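AT27789p (Drosophila melanogaster, PDB 5UZM) probably binds RNA, including mRNA, through RRM-type domains of which this chain is the second quasi-RNA recognition motif (qRRM2) of the hnRNP F/H homologue Glorund. Local coordinates at residues 11-16 with 27-32; 57-62 with 66-71; 23-28 with 41-46. All blocks are in the same frame, centred on the assembly; numbering follows the deposited sequence.

Contact 1: residues 11-16 with 27-32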
# COMPACT_ATOMS: atom_id res chain seq x y z
N VAL A 11 -3.95 -4.37 -0.20
CA VAL A 11 -3.51 -4.27 1.18
C VAL A 11 -3.53 -2.80 1.58
O VAL A 11 -3.50 -1.90 0.73
CB VAL A 11 -2.10 -4.86 1.40
CG1 VAL A 11 -2.00 -6.32 0.93
CG2 VAL A 11 -1.05 -3.98 0.72
N LYS A 12 -3.61 -2.54 2.88
CA LYS A 12 -3.49 -1.21 3.46
C LYS A 12 -2.19 -1.12 4.23
O LYS A 12 -1.84 -2.05 4.97
CB LYS A 12 -4.69 -0.94 4.41
CG LYS A 12 -4.67 0.46 5.02
CD LYS A 12 -5.99 0.71 5.76
CE LYS A 12 -6.18 -0.23 6.94
NZ LYS A 12 -7.49 0.00 7.66
N LEU A 13 -1.46 -0.02 4.07
CA LEU A 13 -0.19 0.22 4.76
C LEU A 13 -0.36 1.30 5.81
O LEU A 13 -1.14 2.22 5.61
CB LEU A 13 0.90 0.69 3.78
CG LEU A 13 1.12 -0.14 2.52
CD1 LEU A 13 2.30 0.44 1.72
CD2 LEU A 13 1.34 -1.60 2.79
N ARG A 14 0.34 1.19 6.92
CA ARG A 14 0.37 2.21 7.96
C ARG A 14 1.80 2.40 8.45
O ARG A 14 2.63 1.47 8.43
CB ARG A 14 -0.56 1.81 9.13
CG ARG A 14 -0.62 2.80 10.25
CD ARG A 14 -1.64 2.29 11.28
NE ARG A 14 -2.91 1.95 10.63
CZ ARG A 14 -3.83 1.14 11.14
NH1 ARG A 14 -3.62 0.57 12.32
NH2 ARG A 14 -4.95 0.90 10.48
N GLY A 15 2.14 3.64 8.80
CA GLY A 15 3.44 3.94 9.33
C GLY A 15 4.44 4.53 8.36
O GLY A 15 5.62 4.57 8.67
N LEU A 16 3.98 4.96 7.19
CA LEU A 16 4.90 5.38 6.14
C LEU A 16 5.70 6.62 6.54
O LEU A 16 5.20 7.50 7.26
CB LEU A 16 4.10 5.67 4.88
CG LEU A 16 3.42 4.46 4.24
CD1 LEU A 16 2.43 4.85 3.13
CD2 LEU A 16 4.50 3.53 3.68
N GLU A 27 9.66 -0.43 -4.46
CA GLU A 27 10.86 -1.12 -3.95
C GLU A 27 10.53 -2.02 -2.74
O GLU A 27 11.01 -3.15 -2.66
CB GLU A 27 11.94 -0.10 -3.59
CG GLU A 27 13.12 -0.73 -2.94
CD GLU A 27 14.18 0.27 -2.54
OE1 GLU A 27 14.84 0.06 -1.48
OE2 GLU A 27 14.36 1.24 -3.30
N PHE A 28 9.71 -1.53 -1.82
CA PHE A 28 9.31 -2.34 -0.67
C PHE A 28 8.62 -3.62 -1.12
O PHE A 28 8.81 -4.67 -0.50
CB PHE A 28 8.39 -1.50 0.20
CG PHE A 28 7.98 -2.13 1.45
CD1 PHE A 28 8.81 -2.14 2.56
CD2 PHE A 28 6.73 -2.74 1.55
CE1 PHE A 28 8.39 -2.75 3.73
CE2 PHE A 28 6.32 -3.32 2.74
CZ PHE A 28 7.16 -3.34 3.82
N PHE A 29 7.83 -3.56 -2.19
CA PHE A 29 7.13 -4.72 -2.72
C PHE A 29 7.84 -5.28 -3.95
O PHE A 29 7.19 -5.84 -4.83
CB PHE A 29 5.67 -4.33 -3.00
CG PHE A 29 4.86 -4.16 -1.75
CD1 PHE A 29 4.83 -5.16 -0.80
CD2 PHE A 29 4.11 -3.02 -1.53
CE1 PHE A 29 4.12 -5.04 0.38
CE2 PHE A 29 3.35 -2.92 -0.35
CZ PHE A 29 3.33 -3.94 0.59
N SER A 30 9.16 -5.10 -4.04
CA SER A 30 9.92 -5.65 -5.16
C SER A 30 9.66 -7.13 -5.32
O SER A 30 9.71 -7.89 -4.35
CB SER A 30 11.41 -5.40 -4.95
OG SER A 30 12.14 -5.94 -6.06
N GLY A 31 9.44 -7.55 -6.56
CA GLY A 31 9.08 -8.93 -6.84
C GLY A 31 7.60 -9.20 -6.93
O GLY A 31 7.20 -10.30 -7.32
N LEU A 32 6.76 -8.26 -6.53
CA LEU A 32 5.31 -8.44 -6.59
C LEU A 32 4.72 -7.54 -7.66
O LEU A 32 5.25 -6.45 -7.94
CB LEU A 32 4.67 -8.12 -5.25
CG LEU A 32 5.39 -8.78 -4.06
CD1 LEU A 32 4.71 -8.40 -2.77
CD2 LEU A 32 5.44 -10.32 -4.16
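Phe29, just past the end of helix 22-28, meets Leu13 and Val11 of strand 10-14, and the three illustrate how one aromatic ring and two aliphatic partners join the chain just past a helix to the sheet. All three are buried, and the aromatic ring gives up the most surface. With CG beside the backbone N and anti to the carbonyl carbon (chi1 -72°), the ring lies alongside Leu13, the two side chains running past each other in opposite directions. Contact is made at the ring's edge, near its plane: Leu13 CD2 comes to 3.8 Å from Phe29 CZ. The other branch, Leu13 CD1, stands 4.1 Å from Phe29 CE2. Val11 is a lighter partner, its CG2 lying 4.4 Å from Phe29 CZ and approaching obliquely.

Two other rings pack round Phe29 and probably restrict its rotation. Phe28 sends CD2 over the centre of one face, 3.6 Å above the ring plane of Phe29, while Phe59 forms an edge-to-face pair with it. Beyond the ring the chain reverses in a type II beta turn from Phe29 to Leu32, closed by Leu32 N bonding to Phe29 O at 3.0 Å; Gly31 supplies the positive phi this turn requires. Arg71 NH1 bonds to both Phe28 O and Ser30 O, tying the helix end to the region after helix 62-69. Packing of residues at the C-terminal end of the first helix against the first, central strand is part of the hydrophobic core of the RNA recognition motif fold.

Contact 2: residues 57-62 with 66-71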
# COMPACT_ATOMS: atom_id res chain seq x y z
N VAL A 57 -2.42 -0.46 -1.66
CA VAL A 57 -1.69 -1.01 -2.81
C VAL A 57 -2.50 -2.16 -3.37
O VAL A 57 -2.94 -3.04 -2.62
CB VAL A 57 -0.26 -1.46 -2.41
CG1 VAL A 57 0.47 -2.08 -3.61
CG2 VAL A 57 0.53 -0.25 -1.82
N GLN A 58 -2.70 -2.15 -4.68
CA GLN A 58 -3.46 -3.15 -5.42
C GLN A 58 -2.51 -4.02 -6.21
O GLN A 58 -1.71 -3.48 -6.99
CB GLN A 58 -4.40 -2.48 -6.42
CG GLN A 58 -5.42 -1.61 -5.83
CD GLN A 58 -6.54 -1.31 -6.80
OE1 GLN A 58 -6.99 -0.17 -6.92
NE2 GLN A 58 -6.98 -2.34 -7.52
N PHE A 59 -2.63 -5.34 -6.08
CA PHE A 59 -1.81 -6.30 -6.79
C PHE A 59 -2.60 -7.01 -7.89
O PHE A 59 -3.83 -6.98 -7.93
CB PHE A 59 -1.24 -7.34 -5.82
CG PHE A 59 -0.37 -6.73 -4.75
CD1 PHE A 59 0.97 -6.45 -5.02
CD2 PHE A 59 -0.88 -6.42 -3.51
CE1 PHE A 59 1.77 -5.85 -4.05
CE2 PHE A 59 -0.07 -5.83 -2.51
CZ PHE A 59 1.25 -5.53 -2.80
N GLU A 60 -1.86 -7.73 -8.74
CA GLU A 60 -2.51 -8.40 -9.86
C GLU A 60 -3.06 -9.76 -9.49
O GLU A 60 -3.88 -10.31 -10.23
CB GLU A 60 -1.52 -8.57 -11.01
CG GLU A 60 -2.15 -8.38 -12.35
CD GLU A 60 -2.50 -6.95 -12.59
OE1 GLU A 60 -1.62 -6.09 -12.38
OE2 GLU A 60 -3.66 -6.67 -12.96
N SER A 61 -2.62 -10.33 -8.37
CA SER A 61 -2.95 -11.71 -8.06
C SER A 61 -3.14 -11.88 -6.57
O SER A 61 -2.64 -11.09 -5.76
CB SER A 61 -1.87 -12.69 -8.56
OG SER A 61 -0.71 -12.64 -7.75
N GLN A 62 -3.86 -12.93 -6.21
CA GLN A 62 -4.07 -13.25 -4.81
C GLN A 62 -2.78 -13.69 -4.12
O GLN A 62 -2.50 -13.30 -2.98
CB GLN A 62 -5.16 -14.32 -4.69
CG GLN A 62 -5.19 -15.07 -3.39
CD GLN A 62 -5.76 -14.28 -2.24
OE1 GLN A 62 -6.30 -13.18 -2.41
NE2 GLN A 62 -5.65 -14.85 -1.05
N GLU A 66 -0.73 -12.22 -0.66
CA GLU A 66 -0.29 -12.96 0.50
C GLU A 66 1.20 -12.73 0.76
O GLU A 66 1.61 -12.61 1.91
CB GLU A 66 -0.59 -14.45 0.33
CG GLU A 66 -2.08 -14.73 0.13
CD GLU A 66 -2.90 -14.67 1.41
OE1 GLU A 66 -2.34 -14.66 2.53
OE2 GLU A 66 -4.15 -14.66 1.28
N GLN A 67 2.01 -12.64 -0.31
CA GLN A 67 3.41 -12.33 -0.12
C GLN A 67 3.59 -10.91 0.43
O GLN A 67 4.52 -10.67 1.21
CB GLN A 67 4.18 -12.47 -1.42
CG GLN A 67 4.25 -13.93 -1.95
CD GLN A 67 5.00 -13.99 -3.24
OE1 GLN A 67 4.48 -14.42 -4.27
NE2 GLN A 67 6.23 -13.52 -3.21
N ALA A 68 2.72 -9.97 0.04
CA ALA A 68 2.83 -8.61 0.60
C ALA A 68 2.56 -8.63 2.08
O ALA A 68 3.27 -8.02 2.87
CB ALA A 68 1.86 -7.67 -0.09
N LEU A 69 1.52 -9.36 2.49
CA LEU A 69 1.24 -9.46 3.92
C LEU A 69 2.39 -10.08 4.69
O LEU A 69 2.62 -9.74 5.85
CB LEU A 69 -0.05 -10.26 4.12
CG LEU A 69 -1.24 -9.45 3.65
CD1 LEU A 69 -2.34 -10.40 3.20
CD2 LEU A 69 -1.71 -8.60 4.78
N GLY A 70 3.15 -10.97 4.05
CA GLY A 70 4.30 -11.53 4.72
C GLY A 70 5.43 -10.54 4.94
O GLY A 70 6.36 -10.85 5.69
N ARG A 71 5.34 -9.34 4.36
CA ARG A 71 6.36 -8.31 4.60
C ARG A 71 5.96 -7.35 5.72
O ARG A 71 6.63 -6.33 5.92
CB ARG A 71 6.63 -7.56 3.32
CG ARG A 71 7.24 -8.52 2.28
CD ARG A 71 7.66 -7.85 1.02
NE ARG A 71 7.95 -8.90 0.04
CZ ARG A 71 8.43 -8.69 -1.17
NH1 ARG A 71 8.75 -7.46 -1.57
NH2 ARG A 71 8.63 -9.71 -2.02
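Glu66 N donates to Gln62 O across 3.1 Å with an N-H...O angle of 151°, in the carbonyl plane, an i to i+4 bond of helix 62-69 that joins the end of the incoming chain to the helix it starts. Ser61 holds the N-cap position, its OG bonded to Asp64 N. Phe59, just past strand 54-58, packs on Ala68 of the helix; both are buried. The ring reaches Ala68 CB obliquely with Phe59 CZ at 3.5 Å and Phe59 CE2 at 3.6 Å; a methyl this small lets the aromatic come close to the helix backbone.

The second meeting is polar and lies nearer the surface. Gln62 and Glu66 are both bent at chi2, which brings their ends together: Gln62 NE2 is 2.8 Å from Glu66 OE2, but the angle is poor, and the pair does not count as a hydrogen bond; the amide and carboxylate planes are 62° apart. The stronger partner of Glu66 OE2 is Arg85 NH2 of strand 79-85, in a salt bridge. Replacing Glu66 with a leucine would probably leave the guanidinium of Arg85 without this carboxylate, removing one polar tie between the helix and strand 79-85. A strand running through a short loop into a capped helix that folds back over the sheet is the third-strand-to-second-helix connection of the RNA recognition motif.

Contact 3: residues 23-28 with 41-46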
# COMPACT_ATOMS: atom_id res chain seq x y z
N GLN A 23 8.00 5.30 -5.65
CA GLN A 23 9.19 4.48 -5.92
C GLN A 23 9.57 3.65 -4.70
O GLN A 23 9.98 2.48 -4.84
CB GLN A 23 10.36 5.39 -6.33
CG GLN A 23 11.63 4.60 -6.62
CD GLN A 23 12.81 5.49 -6.99
OE1 GLN A 23 12.76 6.71 -6.85
NE2 GLN A 23 13.88 4.88 -7.49
N GLN A 24 9.43 4.22 -3.50
CA GLN A 24 9.77 3.49 -2.28
C GLN A 24 8.78 2.35 -2.03
O GLN A 24 9.17 1.29 -1.51
CB GLN A 24 9.78 4.45 -1.11
CG GLN A 24 11.01 5.36 -1.13
CD GLN A 24 10.97 6.32 0.02
OE1 GLN A 24 10.04 7.09 0.14
NE2 GLN A 24 11.93 6.22 0.92
N ILE A 25 7.51 2.57 -2.34
CA ILE A 25 6.51 1.49 -2.21
C ILE A 25 6.84 0.37 -3.19
O ILE A 25 6.77 -0.81 -2.86
CB ILE A 25 5.08 2.01 -2.43
CG1 ILE A 25 4.77 3.14 -1.45
CG2 ILE A 25 4.06 0.85 -2.36
CD1 ILE A 25 4.94 2.73 -0.09
N GLU A 26 7.10 0.73 -4.45
CA GLU A 26 7.45 -0.27 -5.46
C GLU A 26 8.65 -1.10 -5.03
O GLU A 26 8.64 -2.34 -5.14
CB GLU A 26 7.71 0.43 -6.80
CG GLU A 26 6.42 1.07 -7.41
CD GLU A 26 6.68 2.27 -8.38
OE1 GLU A 26 7.84 2.65 -8.58
OE2 GLU A 26 5.71 2.87 -8.92
N GLU A 27 9.66 -0.43 -4.46
CA GLU A 27 10.86 -1.12 -3.95
C GLU A 27 10.53 -2.02 -2.74
O GLU A 27 11.01 -3.15 -2.66
CB GLU A 27 11.94 -0.10 -3.59
CG GLU A 27 13.12 -0.73 -2.94
CD GLU A 27 14.18 0.27 -2.54
OE1 GLU A 27 14.84 0.06 -1.48
OE2 GLU A 27 14.36 1.24 -3.30
N PHE A 28 9.71 -1.53 -1.82
CA PHE A 28 9.31 -2.34 -0.67
C PHE A 28 8.62 -3.62 -1.12
O PHE A 28 8.81 -4.67 -0.50
CB PHE A 28 8.39 -1.50 0.20
CG PHE A 28 7.98 -2.13 1.45
CD1 PHE A 28 8.81 -2.14 2.56
CD2 PHE A 28 6.73 -2.74 1.55
CE1 PHE A 28 8.39 -2.75 3.73
CE2 PHE A 28 6.32 -3.32 2.74
CZ PHE A 28 7.16 -3.34 3.82
N ILE A 41 -1.31 2.36 -6.53
CA ILE A 41 -0.78 2.82 -5.25
C ILE A 41 -1.51 4.12 -4.94
O ILE A 41 -1.43 5.07 -5.74
CB ILE A 41 0.74 3.08 -5.28
CG1 ILE A 41 1.55 1.82 -5.63
CG2 ILE A 41 1.21 3.77 -3.97
CD1 ILE A 41 3.05 2.09 -5.95
N LEU A 42 -2.19 4.19 -3.80
CA LEU A 42 -2.90 5.41 -3.42
C LEU A 42 -2.52 5.78 -1.99
O LEU A 42 -2.64 4.96 -1.08
CB LEU A 42 -4.41 5.22 -3.55
CG LEU A 42 -4.91 5.14 -5.01
CD1 LEU A 42 -6.43 4.97 -5.10
CD2 LEU A 42 -4.48 6.37 -5.84
N PHE A 43 -2.02 7.00 -1.82
CA PHE A 43 -1.72 7.52 -0.50
C PHE A 43 -2.96 8.16 0.11
O PHE A 43 -3.68 8.91 -0.56
CB PHE A 43 -0.56 8.50 -0.57
CG PHE A 43 0.72 7.87 -1.06
CD1 PHE A 43 1.46 7.06 -0.22
CD2 PHE A 43 1.18 8.05 -2.36
CE1 PHE A 43 2.60 6.41 -0.64
CE2 PHE A 43 2.35 7.42 -2.80
CZ PHE A 43 3.08 6.62 -1.92
N VAL A 44 -3.22 7.86 1.38
CA VAL A 44 -4.39 8.40 2.06
C VAL A 44 -4.09 9.81 2.56
O VAL A 44 -3.05 10.08 3.14
CB VAL A 44 -4.82 7.47 3.21
CG1 VAL A 44 -6.08 8.00 3.90
CG2 VAL A 44 -5.10 6.08 2.69
N MET A 45 -5.07 10.73 2.37
CA MET A 45 -4.94 12.13 2.77
C MET A 45 -6.07 12.49 3.73
O MET A 45 -7.14 11.88 3.67
CB MET A 45 -5.01 13.05 1.54
CG MET A 45 -4.02 12.71 0.46
SD MET A 45 -2.36 13.23 0.90
CE MET A 45 -1.39 11.86 0.22
N ASP A 46 -5.82 13.47 4.60
CA ASP A 46 -6.88 14.02 5.46
C ASP A 46 -7.73 15.00 4.66
O ASP A 46 -7.56 15.15 3.44
CB ASP A 46 -6.31 14.63 6.74
CG ASP A 46 -5.67 16.00 6.57
OD1 ASP A 46 -5.67 16.63 5.48
OD2 ASP A 46 -5.16 16.50 7.59
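Ile25 has CG1 beside its backbone N and CG2 anti to that N (chi1 -57°), which splits its two branches between two partners on strand 41-45, while Ile41 runs out extended (chi2 169°) so that its CD1 leads toward helix 22-28. This is the first helix of the RNA recognition motif fold covering the outermost strand of the sheet, a case of one branched residue serving two neighbours at once. The helix segment and strand approach to 10.2 Å between axes, with their N-to-C directions 120° apart, so the fit depends on side chains bridging the interval.

Ile25 CG2 touches Ile41 CD1 at 3.9 Å, the two side chains passing each other in opposite senses. The other branch, Ile25 CG1, meets Phe43 obliquely, 3.9 Å from Phe43 CZ, and that ring passes Ile25 in the same opposed manner. Ile25 also packs on Leu16, Val57 and Ile76, which places it where the helix, the sheet and the adjoining loop converge. Phe43 in turn rests on Val20 and Ala55.

Glu26, an exposed residue, lies against the end of Ile41. Its hydrocarbon part does the touching, crossing Ile41 at about a right angle: Glu26 CG lies 3.8 Å from Ile41 CD1, while the carboxylate oxygen Glu26 OE2 stands 4.1 Å from that same methyl.

In the fold
Followed from the N terminus, strand 10-14 leads through a loop into helix 22-28, and contact 1 closes this first excursion when Phe29, just past the helix, packs back on the strand. Contact 3 opens on that helix before contact 1 has ended, shares Glu27 and Phe28 with it, and closes at strand 41-45, so the two loops cross rather than nest. Contact 2 follows in series, closing the short loop from strand 54-58 into helix 62-69. Because strand 54-58 lies between 10-14 and 41-45, all three contacts converge on adjacent strands. Val11 N to Val57 O pairs two of these strands, and Arg71 NH1 to Ser30 O ties together the segments that follow the two helices.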